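Local coordinates for protein CdnC (PDB 7MGV) that is an ATP-grasp ligase that installs single and bicyclic omega-ester macrocycles in a ribosomally made precursor peptide, at residues Ile51-Lys63 and Arg96-Leu108. Numbering follows the deposited sequence.
Sequences IRFNVDEYPLKNK and RAYNIGHGIKEEL
D56 O accepts the backbone N-H of H102 at 3.1 Å (N-H...O angle 148°), and the donor lies in the carbonyl plane. This bond ties together two loops of the MvdD-type pre-ATP-grasp domain, which follow the parallel strands 48-54 and 91-94; the second enters a type II beta turn, G101 to I104. Beside it, Y58 O receives a weak bond from G101 N at 2.9 Å, bent to 128°, and a CA-H...O contact from the same glycine. D56 OD2 is hydrogen-bonded to T30 OG1. On the strand side of the bonds, the chi1 of V55 (86°) turns CG1 to A97 CB, at 3.7 Å, and N99 O, while CG2 packs on I100 CG2 at 3.5 Å; L124 of helix 110-130 also touches V55. Cutting this side chain back to an alanine would remove both methyls and is likely to leave A97 CB and I100 CG2 facing a gap. Beyond the bonds, P59, which follows a cis peptide bond, meets I104 CD1 through its ring carbon CG at 3.7 Å. L220 and Y221 of the second subunit pack on L60 and I104. L60 and I104 lie alongside each other, pointing opposite ways: L60 CD1 is 3.6 Å from I104 CD1, whereas L60 CD2 sits 3.3 Å from H102 O.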
loop_
_atom_site.group_PDB
_atom_site.type_symbol
_atom_site.label_atom_id
_atom_site.label_comp_id
_atom_site.label_asym_id
_atom_site.label_seq_id
_atom_site.Cartn_x
_atom_site.Cartn_y
_atom_site.Cartn_z
ATOM N N ILE A 51 -10.500 16.031 -16.575
ATOM C CA ILE A 51 -11.087 16.409 -15.295
ATOM C C ILE A 51 -9.963 16.447 -14.270
ATOM O O ILE A 51 -9.337 15.417 -13.986
ATOM C CB ILE A 51 -12.199 15.442 -14.864
ATOM C CG1 ILE A 51 -13.341 15.460 -15.881
ATOM C CG2 ILE A 51 -12.712 15.806 -13.480
ATOM C CD1 ILE A 51 -14.488 14.542 -15.522
ATOM N N ARG A 52 -9.706 17.630 -13.719
ATOM C CA ARG A 52 -8.605 17.833 -12.787
ATOM C C ARG A 52 -9.115 17.698 -11.357
ATOM O O ARG A 52 -9.975 18.473 -10.923
ATOM C CB ARG A 52 -7.964 19.202 -13.002
ATOM C CG ARG A 52 -6.608 19.371 -12.334
ATOM C CD ARG A 52 -5.945 20.668 -12.769
ATOM N NE ARG A 52 -4.492 20.616 -12.641
ATOM C CZ ARG A 52 -3.795 21.299 -11.739
ATOM N NH1 ARG A 52 -4.418 22.092 -10.878
ATOM N NH2 ARG A 52 -2.475 21.191 -11.698
ATOM N N PHE A 53 -8.583 16.720 -10.632
ATOM C CA PHE A 53 -8.891 16.508 -9.220
ATOM C C PHE A 53 -7.620 16.819 -8.438
ATOM O O PHE A 53 -6.736 15.967 -8.307
ATOM C CB PHE A 53 -9.380 15.083 -8.970
ATOM C CG PHE A 53 -9.930 14.851 -7.583
ATOM C CD1 PHE A 53 -10.081 15.899 -6.687
ATOM C CD2 PHE A 53 -10.299 13.578 -7.180
ATOM C CE1 PHE A 53 -10.584 15.678 -5.417
ATOM C CE2 PHE A 53 -10.804 13.354 -5.913
ATOM C CZ PHE A 53 -10.946 14.405 -5.030
ATOM N N ASN A 54 -7.531 18.041 -7.920
ATOM C CA ASN A 54 -6.371 18.448 -7.140
ATOM C C ASN A 54 -6.522 17.924 -5.718
ATOM O O ASN A 54 -7.493 18.247 -5.024
ATOM C CB ASN A 54 -6.209 19.964 -7.168
ATOM C CG ASN A 54 -5.312 20.423 -8.300
ATOM O OD1 ASN A 54 -4.902 21.581 -8.353
ATOM N ND2 ASN A 54 -4.999 19.509 -9.213
ATOM N N VAL A 55 -5.551 17.120 -5.290
ATOM C CA VAL A 55 -5.743 16.255 -4.134
ATOM C C VAL A 55 -5.515 16.976 -2.811
ATOM O O VAL A 55 -6.061 16.553 -1.784
ATOM C CB VAL A 55 -4.828 15.025 -4.277
ATOM C CG1 VAL A 55 -3.433 15.304 -3.734
ATOM C CG2 VAL A 55 -5.452 13.822 -3.622
ATOM N N ASP A 56 -4.731 18.057 -2.800
ATOM C CA ASP A 56 -4.549 18.820 -1.570
ATOM C C ASP A 56 -5.806 19.584 -1.184
ATOM O O ASP A 56 -5.970 19.929 -0.008
ATOM C CB ASP A 56 -3.373 19.787 -1.714
ATOM C CG ASP A 56 -3.464 20.634 -2.967
ATOM O OD1 ASP A 56 -4.036 20.160 -3.970
ATOM O OD2 ASP A 56 -2.957 21.776 -2.947
ATOM N N GLU A 57 -6.694 19.849 -2.140
ATOM C CA GLU A 57 -7.929 20.570 -1.871
ATOM C C GLU A 57 -9.053 19.665 -1.385
ATOM O O GLU A 57 -10.177 20.146 -1.204
ATOM C CB GLU A 57 -8.382 21.324 -3.124
ATOM C CG GLU A 57 -7.295 22.137 -3.810
ATOM C CD GLU A 57 -6.953 23.433 -3.090
ATOM O OE1 GLU A 57 -7.102 24.504 -3.716
ATOM O OE2 GLU A 57 -6.523 23.395 -1.917
ATOM N N TYR A 58 -8.784 18.373 -1.175
ATOM C CA TYR A 58 -9.757 17.448 -0.607
ATOM C C TYR A 58 -9.432 17.218 0.858
ATOM O O TYR A 58 -8.262 16.982 1.189
ATOM C CB TYR A 58 -9.738 16.119 -1.360
ATOM C CG TYR A 58 -10.632 15.052 -0.762
ATOM C CD1 TYR A 58 -11.997 15.039 -1.021
ATOM C CD2 TYR A 58 -10.111 14.057 0.057
ATOM C CE1 TYR A 58 -12.817 14.070 -0.477
ATOM C CE2 TYR A 58 -10.926 13.083 0.605
ATOM C CZ TYR A 58 -12.277 13.095 0.335
ATOM O OH TYR A 58 -13.090 12.128 0.877
ATOM N N PRO A 59 -10.416 17.258 1.771
ATOM C CA PRO A 59 -11.845 17.426 1.509
ATOM C C PRO A 59 -12.336 18.863 1.651
ATOM O O PRO A 59 -13.542 19.102 1.589
ATOM C CB PRO A 59 -12.474 16.547 2.583
ATOM C CG PRO A 59 -11.567 16.762 3.762
ATOM C CD PRO A 59 -10.169 17.004 3.203
ATOM N N LEU A 60 -11.411 19.806 1.840
ATOM C CA LEU A 60 -11.806 21.176 2.154
ATOM C C LEU A 60 -12.465 21.856 0.959
ATOM O O LEU A 60 -13.612 22.309 1.043
ATOM C CB LEU A 60 -10.591 21.975 2.634
ATOM C CG LEU A 60 -10.816 22.816 3.894
ATOM C CD1 LEU A 60 -11.354 21.956 5.029
ATOM C CD2 LEU A 60 -9.532 23.517 4.315
ATOM N N LYS A 61 -11.759 21.938 -0.169
ATOM C CA LYS A 61 -12.215 22.746 -1.294
ATOM C C LYS A 61 -12.887 21.942 -2.404
ATOM O O LYS A 61 -13.555 22.542 -3.255
ATOM C CB LYS A 61 -11.042 23.551 -1.870
ATOM C CG LYS A 61 -10.570 24.674 -0.946
ATOM C CD LYS A 61 -9.316 25.356 -1.471
ATOM C CE LYS A 61 -8.971 26.601 -0.663
ATOM N NZ LYS A 61 -8.839 26.320 0.794
ATOM N N ASN A 62 -12.735 20.620 -2.424
ATOM C CA ASN A 62 -13.516 19.763 -3.305
ATOM C C ASN A 62 -14.499 18.932 -2.492
ATOM O O ASN A 62 -14.321 18.717 -1.291
ATOM C CB ASN A 62 -12.633 18.821 -4.136
ATOM C CG ASN A 62 -11.477 19.528 -4.804
ATOM O OD1 ASN A 62 -10.340 19.433 -4.351
ATOM N ND2 ASN A 62 -11.761 20.243 -5.886
ATOM N N LYS A 63 -15.551 18.467 -3.166
ATOM C CA LYS A 63 -16.517 17.557 -2.558
ATOM C C LYS A 63 -16.707 16.356 -3.471
ATOM O O LYS A 63 -17.066 16.513 -4.639
ATOM C CB LYS A 63 -17.852 18.263 -2.290
ATOM C CG LYS A 63 -17.707 19.549 -1.488
ATOM C CD LYS A 63 -18.837 20.528 -1.760
ATOM C CE LYS A 63 -18.885 21.623 -0.704
ATOM N NZ LYS A 63 -17.940 22.732 -1.021
ATOM N N ARG A 96 1.018 10.141 -7.913
ATOM C CA ARG A 96 0.988 9.796 -6.495
ATOM C C ARG A 96 0.877 11.034 -5.615
ATOM O O ARG A 96 1.606 12.013 -5.796
ATOM C CB ARG A 96 2.234 8.994 -6.113
ATOM C CG ARG A 96 2.160 8.435 -4.700
ATOM C CD ARG A 96 3.257 7.428 -4.412
ATOM N NE ARG A 96 2.875 6.538 -3.319
ATOM C CZ ARG A 96 3.658 5.590 -2.816
ATOM N NH1 ARG A 96 4.878 5.408 -3.300
ATOM N NH2 ARG A 96 3.222 4.827 -1.822
ATOM N N ALA A 97 -0.045 10.977 -4.659
ATOM C CA ALA A 97 -0.303 12.100 -3.773
ATOM C C ALA A 97 0.659 12.087 -2.595
ATOM O O ALA A 97 0.932 11.039 -2.004
ATOM C CB ALA A 97 -1.744 12.060 -3.268
ATOM N N TYR A 98 1.176 13.268 -2.258
ATOM C CA TYR A 98 2.038 13.436 -1.100
ATOM C C TYR A 98 1.494 14.425 -0.083
ATOM O O TYR A 98 2.049 14.520 1.018
ATOM C CB TYR A 98 3.442 13.887 -1.537
ATOM C CG TYR A 98 4.127 12.922 -2.478
ATOM C CD1 TYR A 98 4.681 13.364 -3.673
ATOM C CD2 TYR A 98 4.219 11.570 -2.172
ATOM C CE1 TYR A 98 5.308 12.486 -4.537
ATOM C CE2 TYR A 98 4.844 10.686 -3.031
ATOM C CZ TYR A 98 5.387 11.149 -4.211
ATOM O OH TYR A 98 6.012 10.273 -5.069
ATOM N N ASN A 99 0.429 15.158 -0.410
ATOM C CA ASN A 99 -0.141 16.139 0.513
ATOM C C ASN A 99 -1.641 16.212 0.249
ATOM O O ASN A 99 -2.076 16.865 -0.704
ATOM C CB ASN A 99 0.520 17.499 0.349
ATOM C CG ASN A 99 -0.220 18.596 1.085
ATOM O OD1 ASN A 99 -0.580 19.618 0.503
ATOM N ND2 ASN A 99 -0.458 18.384 2.375
ATOM N N ILE A 100 -2.418 15.540 1.090
ATOM C CA ILE A 100 -3.868 15.609 1.040
ATOM C C ILE A 100 -4.359 16.253 2.329
ATOM O O ILE A 100 -3.636 16.343 3.326
ATOM C CB ILE A 100 -4.506 14.222 0.842
ATOM C CG1 ILE A 100 -4.146 13.314 2.011
ATOM C CG2 ILE A 100 -4.027 13.592 -0.454
ATOM C CD1 ILE A 100 -5.138 12.224 2.233
ATOM N N GLY A 101 -5.608 16.708 2.303
ATOM C CA GLY A 101 -6.197 17.314 3.484
ATOM C C GLY A 101 -5.545 18.607 3.922
ATOM O O GLY A 101 -5.342 18.818 5.125
ATOM N N HIS A 102 -5.203 19.479 2.976
ATOM C CA HIS A 102 -4.620 20.764 3.329
ATOM C C HIS A 102 -5.655 21.633 4.031
ATOM O O HIS A 102 -6.779 21.795 3.545
ATOM C CB HIS A 102 -4.085 21.472 2.086
ATOM C CG HIS A 102 -3.341 22.735 2.386
ATOM N ND1 HIS A 102 -3.946 23.974 2.386
ATOM C CD2 HIS A 102 -2.042 22.952 2.703
ATOM C CE1 HIS A 102 -3.051 24.898 2.686
ATOM N NE2 HIS A 102 -1.888 24.304 2.885
ATOM N N GLY A 103 -5.277 22.184 5.183
ATOM C CA GLY A 103 -6.152 23.028 5.962
ATOM C C GLY A 103 -6.930 22.315 7.048
ATOM O O GLY A 103 -7.490 22.982 7.925
ATOM N N ILE A 104 -6.980 20.980 7.019
ATOM C CA ILE A 104 -7.738 20.236 8.021
ATOM C C ILE A 104 -7.129 20.411 9.405
ATOM O O ILE A 104 -7.845 20.399 10.414
ATOM C CB ILE A 104 -7.823 18.748 7.616
ATOM C CG1 ILE A 104 -8.585 18.601 6.299
ATOM C CG2 ILE A 104 -8.494 17.920 8.703
ATOM C CD1 ILE A 104 -10.070 18.844 6.427
ATOM N N LYS A 105 -5.809 20.594 9.480
ATOM C CA LYS A 105 -5.152 20.723 10.778
ATOM C C LYS A 105 -5.640 21.957 11.527
ATOM O O LYS A 105 -5.834 21.915 12.748
ATOM C CB LYS A 105 -3.634 20.768 10.594
ATOM C CG LYS A 105 -2.847 20.519 11.872
ATOM C CD LYS A 105 -1.350 20.498 11.607
ATOM C CE LYS A 105 -0.559 20.480 12.906
ATOM N NZ LYS A 105 -0.818 19.251 13.707
ATOM N N GLU A 106 -5.853 23.064 10.814
ATOM C CA GLU A 106 -6.312 24.291 11.449
ATOM C C GLU A 106 -7.789 24.253 11.817
ATOM O O GLU A 106 -8.210 25.001 12.705
ATOM C CB GLU A 106 -6.048 25.487 10.530
ATOM C CG GLU A 106 -4.937 26.406 11.008
ATOM C CD GLU A 106 -4.468 27.363 9.928
ATOM O OE1 GLU A 106 -5.290 27.733 9.062
ATOM O OE2 GLU A 106 -3.278 27.743 9.944
ATOM N N GLU A 107 -8.582 23.401 11.165
ATOM C CA GLU A 107 -10.024 23.392 11.375
ATOM C C GLU A 107 -10.468 22.449 12.485
ATOM O O GLU A 107 -11.473 22.724 13.149
ATOM C CB GLU A 107 -10.742 23.009 10.077
ATOM C CG GLU A 107 -10.462 23.939 8.908
ATOM C CD GLU A 107 -11.275 25.219 8.969
ATOM O OE1 GLU A 107 -12.137 25.340 9.865
ATOM O OE2 GLU A 107 -11.052 26.103 8.117
ATOM N N LEU A 108 -9.753 21.351 12.704
ATOM C CA LEU A 108 -10.179 20.315 13.631
ATOM C C LEU A 108 -9.347 20.347 14.904
ATOM O O LEU A 108 -8.179 20.747 14.896
ATOM C CB LEU A 108 -10.078 18.929 12.986
ATOM C CG LEU A 108 -11.125 18.607 11.920
ATOM C CD1 LEU A 108 -10.970 17.177 11.437
ATOM C CD2 LEU A 108 -12.526 18.845 12.460
#